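Side-chain contacts in possible adhesin (Caldicellulosiruptor kronotskyensis, PDB 4WA0), which probably mediates attachment of this extreme thermophile to cellulose as a tapirin, the chain being its C-terminal, magnesium-binding beta-helix domain: residues 10-15 with 321-326; 75-80 with 93-98; 117-122 with 132-137; 257-262 with 278-283. All coordinates share one frame; numbering follows the deposited sequence. Where two conformers were deposited one is given.

Contact 1 (10-15 with 321-326)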
loop_
_atom_site.group_PDB
_atom_site.type_symbol
_atom_site.label_atom_id
_atom_site.label_comp_id
_atom_site.label_asym_id
_atom_site.label_seq_id
_atom_site.Cartn_x
_atom_site.Cartn_y
_atom_site.Cartn_z
ATOM N N TYR A 10 6.342 10.379 1.651
ATOM C CA TYR A 10 6.041 8.992 1.788
ATOM C C TYR A 10 6.596 8.446 3.083
ATOM O O TYR A 10 7.745 8.726 3.421
ATOM C CB TYR A 10 6.586 8.181 0.582
ATOM C CG TYR A 10 5.674 8.385 -0.611
ATOM C CD1 TYR A 10 5.842 9.480 -1.420
ATOM C CD2 TYR A 10 4.623 7.531 -0.885
ATOM C CE1 TYR A 10 5.006 9.715 -2.481
ATOM C CE2 TYR A 10 3.780 7.749 -1.969
ATOM C CZ TYR A 10 3.988 8.870 -2.748
ATOM O OH TYR A 10 3.176 9.201 -3.818
ATOM N N ALA A 11 5.791 7.666 3.774
ATOM C CA ALA A 11 6.275 6.904 4.915
ATOM C C ALA A 11 7.318 5.885 4.423
ATOM O O ALA A 11 8.401 5.655 5.053
ATOM C CB ALA A 11 5.170 6.203 5.583
ATOM N N ILE A 12 6.965 5.232 3.307
ATOM C CA ILE A 12 7.858 4.265 2.662
ATOM C C ILE A 12 7.801 4.548 1.145
ATOM O O ILE A 12 6.726 4.461 0.528
ATOM C CB ILE A 12 7.472 2.812 2.938
ATOM C CG1 ILE A 12 7.435 2.494 4.425
ATOM C CG2 ILE A 12 8.436 1.859 2.251
ATOM C CD1 ILE A 12 6.847 1.175 4.729
ATOM N N PHE A 13 8.947 4.902 0.572
ATOM C CA PHE A 13 9.066 5.106 -0.868
ATOM C C PHE A 13 10.080 4.101 -1.424
ATOM O O PHE A 13 11.225 4.039 -0.970
ATOM C CB PHE A 13 9.476 6.532 -1.159
ATOM C CG PHE A 13 9.616 6.809 -2.618
ATOM C CD1 PHE A 13 10.785 6.429 -3.311
ATOM C CD2 PHE A 13 8.589 7.450 -3.296
ATOM C CE1 PHE A 13 10.836 6.649 -4.681
ATOM C CE2 PHE A 13 8.656 7.665 -4.653
ATOM C CZ PHE A 13 9.788 7.275 -5.328
ATOM N N SER A 14 9.705 3.303 -2.404
ATOM C CA SER A 14 10.621 2.377 -3.039
ATOM C C SER A 14 10.659 2.610 -4.543
ATOM O O SER A 14 9.642 2.448 -5.251
ATOM C CB SER A 14 10.149 0.955 -2.752
ATOM O OG SER A 14 11.032 -0.045 -3.279
ATOM N N LYS A 15 11.844 2.912 -5.054
ATOM C CA LYS A 15 12.013 3.164 -6.525
ATOM C C LYS A 15 11.574 1.948 -7.315
ATOM O O LYS A 15 10.877 2.106 -8.326
ATOM C CB LYS A 15 13.407 3.629 -6.903
ATOM C CG LYS A 15 13.685 3.714 -8.442
ATOM C CD LYS A 15 15.143 4.171 -8.671
ATOM C CE LYS A 15 15.919 3.209 -9.583
ATOM N NZ LYS A 15 17.402 3.226 -9.283
ATOM N N PHE A 321 13.853 -3.483 -3.080
ATOM C CA PHE A 321 13.946 -3.097 -1.699
ATOM C C PHE A 321 13.229 -4.110 -0.801
ATOM O O PHE A 321 12.071 -4.413 -1.063
ATOM C CB PHE A 321 13.305 -1.749 -1.535
ATOM C CG PHE A 321 13.376 -1.205 -0.157
ATOM C CD1 PHE A 321 14.562 -1.266 0.547
ATOM C CD2 PHE A 321 12.340 -0.563 0.396
ATOM C CE1 PHE A 321 14.649 -0.754 1.821
ATOM C CE2 PHE A 321 12.404 -0.011 1.650
ATOM C CZ PHE A 321 13.558 -0.154 2.397
ATOM N N ASN A 322 13.912 -4.614 0.218
ATOM C CA ASN A 322 13.318 -5.468 1.242
ATOM C C ASN A 322 13.496 -4.800 2.563
ATOM O O ASN A 322 14.652 -4.249 2.845
ATOM C CB ASN A 322 14.037 -6.839 1.282
ATOM C CG ASN A 322 13.967 -7.570 -0.070
ATOM O OD1 ASN A 322 13.011 -8.169 -0.386
ATOM N ND2 ASN A 322 14.948 -7.308 -0.927
ATOM N N ILE A 323 12.439 -4.805 3.362
ATOM C CA ILE A 323 12.506 -4.414 4.780
ATOM C C ILE A 323 12.567 -5.724 5.530
ATOM O O ILE A 323 11.634 -6.536 5.417
ATOM C CB ILE A 323 11.257 -3.589 5.217
ATOM C CG1 ILE A 323 11.174 -2.305 4.393
ATOM C CG2 ILE A 323 11.374 -3.263 6.736
ATOM C CD1 ILE A 323 9.871 -1.597 4.719
ATOM N N ASN A 324 13.690 -5.960 6.236
ATOM C CA ASN A 324 13.897 -7.287 6.847
ATOM C C ASN A 324 14.026 -7.166 8.357
ATOM O O ASN A 324 14.479 -6.135 8.852
ATOM C CB ASN A 324 15.148 -7.989 6.299
ATOM C CG ASN A 324 15.011 -8.404 4.834
ATOM O OD1 ASN A 324 13.908 -8.510 4.304
ATOM N ND2 ASN A 324 16.148 -8.471 4.138
ATOM N N ALA A 325 13.634 -8.218 9.055
ATOM C CA ALA A 325 13.733 -8.297 10.543
ATOM C C ALA A 325 14.304 -9.628 10.793
ATOM O O ALA A 325 13.644 -10.648 10.577
ATOM C CB ALA A 325 12.363 -8.182 11.232
ATOM N N THR A 326 15.547 -9.650 11.259
ATOM C CA THR A 326 16.290 -10.886 11.361
ATOM C C THR A 326 16.401 -11.482 12.762
ATOM O O THR A 326 16.778 -12.647 12.875
ATOM C CB THR A 326 17.704 -10.707 10.776
ATOM O OG1 THR A 326 18.270 -9.475 11.260
ATOM C CG2 THR A 326 17.652 -10.716 9.220
#

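Contact 2 (75-80 with 93-98)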
loop_
_atom_site.group_PDB
_atom_site.type_symbol
_atom_site.label_atom_id
_atom_site.label_comp_id
_atom_site.label_asym_id
_atom_site.label_seq_id
_atom_site.Cartn_x
_atom_site.Cartn_y
_atom_site.Cartn_z
ATOM N N ASN A 75 -7.196 7.863 0.687
ATOM C CA ASN A 75 -7.372 8.332 -0.642
ATOM C C ASN A 75 -7.288 7.137 -1.616
ATOM O O ASN A 75 -8.251 6.407 -1.728
ATOM C CB ASN A 75 -6.441 9.535 -0.953
ATOM C CG ASN A 75 -6.773 10.126 -2.267
ATOM O OD1 ASN A 75 -7.966 10.254 -2.582
ATOM N ND2 ASN A 75 -5.786 10.480 -3.058
ATOM N N ILE A 76 -6.152 6.917 -2.272
ATOM C CA ILE A 76 -6.076 6.022 -3.407
ATOM C C ILE A 76 -5.190 4.790 -3.179
ATOM O O ILE A 76 -4.113 4.910 -2.659
ATOM C CB ILE A 76 -5.567 6.784 -4.660
ATOM C CG1 ILE A 76 -6.603 7.842 -5.100
ATOM C CG2 ILE A 76 -5.186 5.816 -5.776
ATOM C CD1 ILE A 76 -6.138 8.891 -6.099
ATOM N N ILE A 77 -5.686 3.617 -3.562
ATOM C CA ILE A 77 -4.874 2.418 -3.809
ATOM C C ILE A 77 -4.749 2.374 -5.362
ATOM O O ILE A 77 -5.774 2.224 -6.071
ATOM C CB ILE A 77 -5.546 1.133 -3.263
ATOM C CG1 ILE A 77 -5.686 1.198 -1.719
ATOM C CG2 ILE A 77 -4.730 -0.104 -3.642
ATOM C CD1 ILE A 77 -6.226 -0.008 -1.073
ATOM N N TYR A 78 -3.526 2.363 -5.846
ATOM C CA TYR A 78 -3.275 2.257 -7.258
ATOM C C TYR A 78 -2.458 1.053 -7.520
ATOM O O TYR A 78 -1.416 0.910 -6.948
ATOM C CB TYR A 78 -2.604 3.518 -7.771
ATOM C CG TYR A 78 -2.172 3.485 -9.231
ATOM C CD1 TYR A 78 -1.083 2.763 -9.639
ATOM C CD2 TYR A 78 -2.814 4.260 -10.185
ATOM C CE1 TYR A 78 -0.627 2.776 -10.978
ATOM C CE2 TYR A 78 -2.403 4.237 -11.524
ATOM C CZ TYR A 78 -1.336 3.470 -11.904
ATOM O OH TYR A 78 -0.824 3.442 -13.176
ATOM N N VAL A 79 -2.931 0.193 -8.402
ATOM C CA VAL A 79 -2.174 -1.017 -8.795
ATOM C C VAL A 79 -2.100 -1.043 -10.305
ATOM O O VAL A 79 -3.120 -1.193 -10.992
ATOM C CB VAL A 79 -2.837 -2.280 -8.266
ATOM C CG1 VAL A 79 -2.017 -3.534 -8.612
ATOM C CG2 VAL A 79 -3.021 -2.196 -6.743
ATOM N N GLU A 80 -0.893 -0.920 -10.856
ATOM C CA GLU A 80 -0.769 -0.925 -12.318
ATOM C C GLU A 80 -1.161 -2.272 -12.970
ATOM O O GLU A 80 -1.777 -2.304 -14.064
ATOM C CB GLU A 80 0.670 -0.507 -12.687
ATOM C CG GLU A 80 0.934 -0.454 -14.192
ATOM C CD GLU A 80 2.417 -0.377 -14.567
ATOM O OE1 GLU A 80 3.044 0.646 -14.308
ATOM O OE2 GLU A 80 2.955 -1.338 -15.200
ATOM N N THR A 93 -7.917 -10.429 5.639
ATOM C CA THR A 93 -7.341 -9.258 4.958
ATOM C C THR A 93 -8.410 -8.217 4.811
ATOM O O THR A 93 -9.326 -8.351 4.002
ATOM C CB THR A 93 -6.734 -9.625 3.602
ATOM O OG1 THR A 93 -5.575 -10.408 3.843
ATOM C CG2 THR A 93 -6.226 -8.379 2.835
ATOM N N ASN A 94 -8.364 -7.196 5.647
ATOM C CA ASN A 94 -9.370 -6.150 5.593
ATOM C C ASN A 94 -8.802 -4.898 4.933
ATOM O O ASN A 94 -7.685 -4.487 5.288
ATOM C CB ASN A 94 -9.774 -5.801 6.974
ATOM C CG ASN A 94 -10.267 -7.047 7.708
ATOM O OD1 ASN A 94 -11.183 -7.688 7.247
ATOM N ND2 ASN A 94 -9.605 -7.414 8.796
ATOM N N ILE A 95 -9.516 -4.348 3.982
ATOM C CA ILE A 95 -9.012 -3.211 3.192
ATOM C C ILE A 95 -10.134 -2.229 3.128
ATOM O O ILE A 95 -11.200 -2.587 2.661
ATOM C CB ILE A 95 -8.564 -3.547 1.786
ATOM C CG1 ILE A 95 -7.536 -4.695 1.765
ATOM C CG2 ILE A 95 -8.001 -2.336 1.137
ATOM C CD1 ILE A 95 -7.009 -5.056 0.413
ATOM N N ASP A 96 -9.897 -0.987 3.512
ATOM C CA ASP A 96 -10.919 0.043 3.451
ATOM C C ASP A 96 -10.290 1.254 2.796
ATOM O O ASP A 96 -9.391 1.860 3.438
ATOM C CB ASP A 96 -11.370 0.342 4.879
ATOM C CG ASP A 96 -12.532 1.276 4.940
ATOM O OD1 ASP A 96 -12.480 2.295 4.232
ATOM O OD2 ASP A 96 -13.470 1.037 5.776
ATOM N N ALA A 97 -10.653 1.528 1.522
ATOM C CA ALA A 97 -10.088 2.586 0.692
ATOM C C ALA A 97 -11.145 3.471 0.108
ATOM O O ALA A 97 -12.211 3.007 -0.245
ATOM C CB ALA A 97 -9.202 2.057 -0.444
ATOM N N LYS A 98 -10.848 4.759 -0.066
ATOM C CA LYS A 98 -11.784 5.607 -0.770
ATOM C C LYS A 98 -11.800 5.199 -2.252
ATOM O O LYS A 98 -12.861 5.007 -2.815
ATOM C CB LYS A 98 -11.412 7.098 -0.614
ATOM C CG LYS A 98 -12.325 8.064 -1.324
ATOM C CD LYS A 98 -11.937 9.476 -0.916
ATOM C CE LYS A 98 -12.483 10.495 -1.884
ATOM N NZ LYS A 98 -11.919 10.368 -3.259
HETATM O O HOH W 1 -9.628 9.573 -4.658
#

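Contact 3 (117-122 with 132-137)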
loop_
_atom_site.group_PDB
_atom_site.type_symbol
_atom_site.label_atom_id
_atom_site.label_comp_id
_atom_site.label_asym_id
_atom_site.label_seq_id
_atom_site.Cartn_x
_atom_site.Cartn_y
_atom_site.Cartn_z
ATOM N N VAL A 117 -15.159 3.038 -1.565
ATOM C CA VAL A 117 -16.105 4.034 -2.048
ATOM C C VAL A 117 -16.234 3.967 -3.552
ATOM O O VAL A 117 -17.382 3.841 -4.055
ATOM C CB VAL A 117 -15.769 5.445 -1.528
ATOM C CG1 VAL A 117 -16.726 6.468 -2.110
ATOM C CG2 VAL A 117 -15.711 5.498 -0.025
ATOM N N GLN A 118 -15.118 4.021 -4.293
ATOM C CA GLN A 118 -15.141 3.876 -5.734
ATOM C C GLN A 118 -14.064 2.922 -6.150
ATOM O O GLN A 118 -12.943 2.955 -5.638
ATOM C CB GLN A 118 -15.104 5.183 -6.488
ATOM C CG GLN A 118 -14.068 6.125 -6.083
ATOM C CD GLN A 118 -14.100 7.451 -6.832
ATOM O OE1 GLN A 118 -15.081 7.836 -7.496
ATOM N NE2 GLN A 118 -13.018 8.195 -6.681
ATOM N N LEU A 119 -14.460 2.010 -7.010
ATOM C CA LEU A 119 -13.598 0.974 -7.581
ATOM C C LEU A 119 -13.559 1.109 -9.095
ATOM O O LEU A 119 -14.597 1.217 -9.790
ATOM C CB LEU A 119 -14.180 -0.395 -7.190
ATOM C CG LEU A 119 -13.394 -1.623 -7.623
ATOM C CD1 LEU A 119 -13.576 -2.734 -6.638
ATOM C CD2 LEU A 119 -13.741 -2.077 -9.037
ATOM N N PHE A 120 -12.352 1.013 -9.645
ATOM C CA PHE A 120 -12.154 1.027 -11.107
ATOM C C PHE A 120 -11.244 -0.072 -11.459
ATOM O O PHE A 120 -10.110 -0.099 -10.922
ATOM C CB PHE A 120 -11.518 2.338 -11.539
ATOM C CG PHE A 120 -12.372 3.533 -11.313
ATOM C CD1 PHE A 120 -12.341 4.213 -10.114
ATOM C CD2 PHE A 120 -13.228 3.976 -12.310
ATOM C CE1 PHE A 120 -13.176 5.285 -9.902
ATOM C CE2 PHE A 120 -14.073 5.050 -12.092
ATOM C CZ PHE A 120 -14.057 5.676 -10.876
ATOM N N SER A 121 -11.692 -0.999 -12.307
ATOM C CA SER A 121 -10.882 -2.091 -12.764
ATOM C C SER A 121 -10.961 -2.122 -14.256
ATOM O O SER A 121 -12.082 -2.018 -14.841
ATOM C CB SER A 121 -11.320 -3.436 -12.211
ATOM O OG SER A 121 -10.796 -4.486 -13.026
ATOM N N ASP A 122 -9.817 -2.302 -14.898
ATOM C CA ASP A 122 -9.744 -2.377 -16.365
ATOM C C ASP A 122 -9.898 -3.808 -16.866
ATOM O O ASP A 122 -9.873 -4.056 -18.076
ATOM C CB ASP A 122 -8.466 -1.705 -16.922
ATOM C CG ASP A 122 -8.496 -0.207 -16.815
ATOM O OD1 ASP A 122 -9.613 0.370 -16.654
ATOM O OD2 ASP A 122 -7.382 0.386 -16.976
ATOM N N VAL A 132 -14.947 -13.879 2.090
ATOM C CA VAL A 132 -14.450 -12.830 1.221
ATOM C C VAL A 132 -15.651 -11.891 0.919
ATOM O O VAL A 132 -16.549 -12.257 0.091
ATOM C CB VAL A 132 -13.913 -13.376 -0.073
ATOM C CG1 VAL A 132 -13.315 -12.211 -0.906
ATOM C CG2 VAL A 132 -12.849 -14.424 0.176
ATOM N N ASN A 133 -15.705 -10.743 1.563
ATOM C CA ASN A 133 -16.900 -9.869 1.507
ATOM C C ASN A 133 -16.488 -8.480 1.066
ATOM O O ASN A 133 -15.675 -7.822 1.750
ATOM C CB ASN A 133 -17.526 -9.793 2.869
ATOM C CG ASN A 133 -18.118 -11.112 3.305
ATOM O OD1 ASN A 133 -18.727 -11.792 2.511
ATOM N ND2 ASN A 133 -17.808 -11.537 4.524
HETATM N N MSE A 134 -16.927 -8.062 -0.108
HETATM C CA MSE A 134 -16.713 -6.693 -0.594
HETATM C C MSE A 134 -17.892 -5.837 -0.568
HETATM O O MSE A 134 -19.024 -6.282 -0.895
HETATM C CB MSE A 134 -16.200 -6.830 -2.026
HETATM C CG MSE A 134 -15.742 -5.491 -2.547
HETATM SE SE MSE A 134 -14.834 -5.564 -4.308
HETATM C CE MSE A 134 -16.403 -5.896 -5.300
ATOM N N GLU A 135 -17.699 -4.578 -0.229
ATOM C CA GLU A 135 -18.818 -3.587 -0.272
ATOM C C GLU A 135 -18.365 -2.437 -1.141
ATOM O O GLU A 135 -17.218 -1.990 -0.987
ATOM C CB GLU A 135 -19.143 -2.992 1.085
ATOM C CG GLU A 135 -19.539 -4.062 2.038
ATOM C CD GLU A 135 -20.042 -3.625 3.399
ATOM O OE1 GLU A 135 -19.988 -2.428 3.775
ATOM O OE2 GLU A 135 -20.484 -4.562 4.076
ATOM N N VAL A 136 -19.259 -1.920 -1.980
ATOM C CA VAL A 136 -19.000 -0.726 -2.786
ATOM C C VAL A 136 -19.990 0.321 -2.356
ATOM O O VAL A 136 -21.207 0.077 -2.381
ATOM C CB VAL A 136 -19.115 -1.002 -4.289
ATOM C CG1 VAL A 136 -18.964 0.313 -5.044
ATOM C CG2 VAL A 136 -18.084 -2.049 -4.708
ATOM N N SER A 137 -19.488 1.463 -1.877
ATOM C CA SER A 137 -20.451 2.428 -1.306
ATOM C C SER A 137 -21.026 3.402 -2.314
ATOM O O SER A 137 -22.198 3.845 -2.097
ATOM C CB SER A 137 -19.882 3.081 -0.009
ATOM O OG SER A 137 -18.894 3.976 -0.261
#

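Contact 4 (257-262 with 278-283)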
loop_
_atom_site.group_PDB
_atom_site.type_symbol
_atom_site.label_atom_id
_atom_site.label_comp_id
_atom_site.label_asym_id
_atom_site.label_seq_id
_atom_site.Cartn_x
_atom_site.Cartn_y
_atom_site.Cartn_z
ATOM N N PRO A 257 15.514 15.900 17.985
ATOM C CA PRO A 257 16.230 16.179 16.771
ATOM C C PRO A 257 15.825 15.273 15.628
ATOM O O PRO A 257 15.142 14.224 15.843
ATOM C CB PRO A 257 17.652 15.905 17.177
ATOM C CG PRO A 257 17.536 14.838 18.141
ATOM C CD PRO A 257 16.328 15.148 18.956
ATOM N N GLN A 258 16.111 15.740 14.434
ATOM C CA GLN A 258 15.889 14.957 13.242
ATOM C C GLN A 258 17.223 14.470 12.768
ATOM O O GLN A 258 18.244 15.169 12.893
ATOM C CB GLN A 258 15.301 15.789 12.132
ATOM C CG GLN A 258 14.000 16.438 12.489
ATOM C CD GLN A 258 13.052 16.459 11.355
ATOM O OE1 GLN A 258 13.343 15.940 10.265
ATOM N NE2 GLN A 258 11.830 16.985 11.625
ATOM N N ILE A 259 17.218 13.301 12.147
ATOM C CA ILE A 259 18.487 12.860 11.482
ATOM C C ILE A 259 18.170 12.019 10.242
ATOM O O ILE A 259 17.154 11.272 10.216
ATOM C CB ILE A 259 19.359 12.157 12.506
ATOM C CG1 ILE A 259 20.782 11.836 11.953
ATOM C CG2 ILE A 259 18.684 10.901 12.997
ATOM C CD1 ILE A 259 21.721 11.378 13.036
ATOM N N VAL A 260 18.949 12.228 9.185
ATOM C CA VAL A 260 18.904 11.349 8.045
ATOM C C VAL A 260 20.161 10.466 8.056
ATOM O O VAL A 260 21.276 10.978 8.220
ATOM C CB VAL A 260 18.631 12.073 6.706
ATOM C CG1 VAL A 260 19.684 13.098 6.428
ATOM C CG2 VAL A 260 18.496 11.102 5.553
ATOM N N ILE A 261 19.924 9.157 7.866
ATOM C CA ILE A 261 20.996 8.182 7.675
ATOM C C ILE A 261 20.997 7.706 6.247
ATOM O O ILE A 261 19.959 7.298 5.759
ATOM C CB ILE A 261 20.763 6.997 8.621
ATOM C CG1 ILE A 261 20.693 7.420 10.093
ATOM C CG2 ILE A 261 21.836 5.931 8.563
ATOM C CD1 ILE A 261 21.812 8.272 10.654
ATOM N N TYR A 262 22.179 7.719 5.616
ATOM C CA TYR A 262 22.342 7.306 4.248
ATOM C C TYR A 262 23.187 6.029 4.255
ATOM O O TYR A 262 24.253 6.009 4.870
ATOM C CB TYR A 262 23.122 8.315 3.479
ATOM C CG TYR A 262 22.428 9.676 3.317
ATOM C CD1 TYR A 262 21.472 9.843 2.408
ATOM C CD2 TYR A 262 22.874 10.778 4.021
ATOM C CE1 TYR A 262 20.838 11.099 2.238
ATOM C CE2 TYR A 262 22.244 12.025 3.878
ATOM C CZ TYR A 262 21.267 12.157 2.952
ATOM O OH TYR A 262 20.642 13.378 2.739
ATOM N N ALA A 278 27.241 8.842 17.136
ATOM C CA ALA A 278 28.374 9.657 16.767
ATOM C C ALA A 278 27.928 11.013 16.261
ATOM O O ALA A 278 28.528 12.028 16.632
ATOM C CB ALA A 278 29.259 8.949 15.726
ATOM N N ARG A 279 26.874 11.089 15.431
ATOM C CA ARG A 279 26.481 12.379 14.840
ATOM C C ARG A 279 25.894 13.305 15.905
ATOM O O ARG A 279 26.131 14.519 15.867
ATOM C CB ARG A 279 25.413 12.189 13.749
ATOM C CG ARG A 279 24.856 13.470 13.161
ATOM C CD ARG A 279 25.882 14.351 12.510
ATOM N NE ARG A 279 26.546 13.669 11.404
ATOM C CZ ARG A 279 27.776 13.916 10.986
ATOM N NH1 ARG A 279 28.303 13.231 9.970
ATOM N NH2 ARG A 279 28.526 14.787 11.642
ATOM N N LEU A 280 25.125 12.752 16.821
ATOM C CA LEU A 280 24.402 13.547 17.830
ATOM C C LEU A 280 25.247 13.802 19.050
ATOM O O LEU A 280 24.912 14.681 19.829
ATOM C CB LEU A 280 23.086 12.899 18.268
ATOM C CG LEU A 280 22.037 12.852 17.155
ATOM C CD1 LEU A 280 20.803 12.174 17.730
ATOM C CD2 LEU A 280 21.759 14.256 16.622
ATOM N N GLY A 281 26.333 13.039 19.186
ATOM C CA GLY A 281 27.267 13.147 20.305
ATOM C C GLY A 281 26.703 12.622 21.588
ATOM O O GLY A 281 26.966 13.170 22.685
ATOM N N SER A 282 25.944 11.549 21.489
ATOM C CA SER A 282 25.341 10.969 22.664
ATOM C C SER A 282 24.909 9.522 22.452
ATOM O O SER A 282 24.498 9.194 21.372
ATOM C CB SER A 282 24.116 11.780 23.059
ATOM O OG SER A 282 24.068 11.851 24.469
ATOM N N PRO A 283 24.962 8.680 23.503
ATOM C CA PRO A 283 24.396 7.312 23.541
ATOM C C PRO A 283 22.940 7.185 23.076
ATOM O O PRO A 283 22.088 7.974 23.485
ATOM C CB PRO A 283 24.447 6.944 25.039
ATOM C CG PRO A 283 25.527 7.798 25.631
ATOM C CD PRO A 283 25.727 9.001 24.730
#

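Contact 1 (10-15 with 321-326)
In the interior of the beta-helix, Ile12 and Ser14 of strand 10-14 meet Phe321 and Ile323 of strand 320-325, all four being buried. The two isoleucines reach across the core tip to tip, and their CD1 methyls stand 4.1 Å apart, Ile12 CD1 to Ile323 CD1. In Ile12 the branch that carries CD1 lies beside the backbone N (chi1 -57°), while the second branch, CG2, arrives at the edge of the Phe321 ring near its plane, 4.4 Å from CE2. The two branches thus serve different partners. Such packing between walls is how a beta-helix fills its centre, and here it joins regions about 300 residues apart: strand 10-14 is in the first coil, and the coil containing 320-325 stacks directly beside it, with 10-14 next to 313-316 and 17-19 next to 320-325. Ser14 brings a polar atom into the same wall, its OG lying 3.3 Å from Phe321 CB and oblique to the ring. That hydroxyl hydrogen-bonds to the carbonyl of Gly16, which satisfies it within a greasy setting. Ile300, Ile314 and Leu18 enclose the Phe321 ring further.

Contact 2 (75-80 with 93-98)
Ile95 is the first residue of 93-98 to touch the other strand: its CG2 methyl lies 3.7 Å from CD1 of Ile77, the two side chains crossing at a slant. This methyl belongs to the branch of Ile95 that is anti to the backbone N, whereas Ile77 comes in with its long branch, extended through chi2 (-176°) so that CD1 reaches Ile95 and Ala97. Two residues on, Ala97 offers its single methyl to the same tip. Its CB stands 3.7 Å from Ile77 CD1 and 3.8 Å from Ile77 CG1, so the end of one isoleucine rests on two successive inward-facing residues of strand 93-97. At Lys98 the chain turns its corner and the character of the contact changes. The CB of Lys98 packs 3.4 Å from the carbonyl O of Asn75, and its long chain, bent only at the last torsion, carries the ammonium towards the Asn75 amide. NZ and OD1 are linked through a water, which donates to Asn75 OD1 (2.7 Å) and accepts from Lys98 NZ (2.8 Å). Both groups have further partners: Lys98 NZ bonds Thr1 OG1, and Asn75 ND2 bonds OD1 of Asn49 at the corresponding corner of the preceding coil. The contact thus crosses the core within one turn, from 76-79 to 93-97, and at the corner reaches the start of the next coil, with strand 76-79 between 50-52 and 99-102, strand 93-97 between 69-73 and 112-116, Ile58 and Tyr114 packed round Ile95, and helix 217-224 lying outside against Ile76 and Tyr78.

Contact 3 (117-122 with 132-137)
Val117, at a corner of its coil, begins the contact by pressing on Ser137 at the equivalent corner of the next. The serine hydroxyl oxygen sits against the valine, with OG 3.3 Å from Val117 CA and 3.5 Å from Val117 CG2, the branch beside the backbone N. Ser137 adopts a chi1 of 73°, which places OG between its own backbone N and carbonyl carbon and turns it towards the valine. The Val117 carbonyl meets a different neighbour: its O is 4.0 Å from CG1 of Val136, a loose approach. Past the corner, Leu119 points inward from strand 119-121. Its CD1, in one of two modelled conformers, lies 3.9 Å from the selenium of Met134, a selenomethionine here. The two side chains meet at about a right angle; Met134 is extended through chi1 and chi2 (172°), which carries the selenium to Leu119 CD1, and the bend at chi3 affects only the terminal methyl. No hydrogen bond joins the two segments; the link is apolar inside and van der Waals at the corner. Around it the coils stack in the usual parallel order: strand 119-121 lies between 99-102 and 139-142, strand 132-136 between 112-116 and 153-156, with Met106 and Ile142 also packing on Leu119, Phe116 on Met134, and backbone bonds from Val117 to Ala97 and Leu139 tying the corner to the coils on both sides.

Contact 4 (257-262 with 278-283)
Ile259 and Leu280, with nearly equal buried surface, carry this contact between strand 258-263 and the last turn of helix 269-280. The isoleucine's longer branch leaves anti to the backbone N (chi1 -172°) and stays extended, so CD1 stands up from the strand and touches the helix. It lies beneath the aliphatic start of Arg279, 3.8 Å from both CB and CG of that residue, and 4.4 Å from Leu280 CG. Leu280 for its part directs CD1 towards Pro257, where the nearest ring atom is CG at 4.2 Å, an apolar contact at the start of the strand. The Arg279 chain is bent at chi2 and chi3, which swings its guanidinium away from the isoleucine. There NH1 forms a salt bridge with OD2 of Asp239, and NE bonds Ser248 OG. Asp239 is a magnesium ligand, together with Val241, Ser243, Leu246 and Glu275, the last of these on the same helix; Arg279 is thus a second-shell residue, probably helping to orient the aspartate and to balance charge near the ion. Gly281 takes positive phi (72°) and ends the helix. Strand 258-263 runs parallel to 291-296 on one side and antiparallel to 247-251 on the other, the helix packs over it and over Ala250 of 247-251, and helix 342-352 touches the strand through Gln258, Val260 and Tyr262.

In the fold
The four contacts sample a single beta-helix along its length. Contacts 2 and 3 are neighbours, their centres 9 Å apart, and they touch where the Lys98 carbonyl O probably accepts a hydrogen bond from Gln118 N (2.9 Å); each spans the core within one turn and meets the next coil at a corner. Contact 1 lies 19 Å from contact 2 and 20 Å from contact 4, centre to centre, and closes a loop within which all the others fall. Contact 4, 45 Å from contact 3, sits towards the opposite end, near the magnesium. Strands 10-14, 76-79, 119-121 and 258-263 share one wall. The chain therefore builds coils away from its N-terminal one in one direction, then returns to stack further coils on that coil's other side.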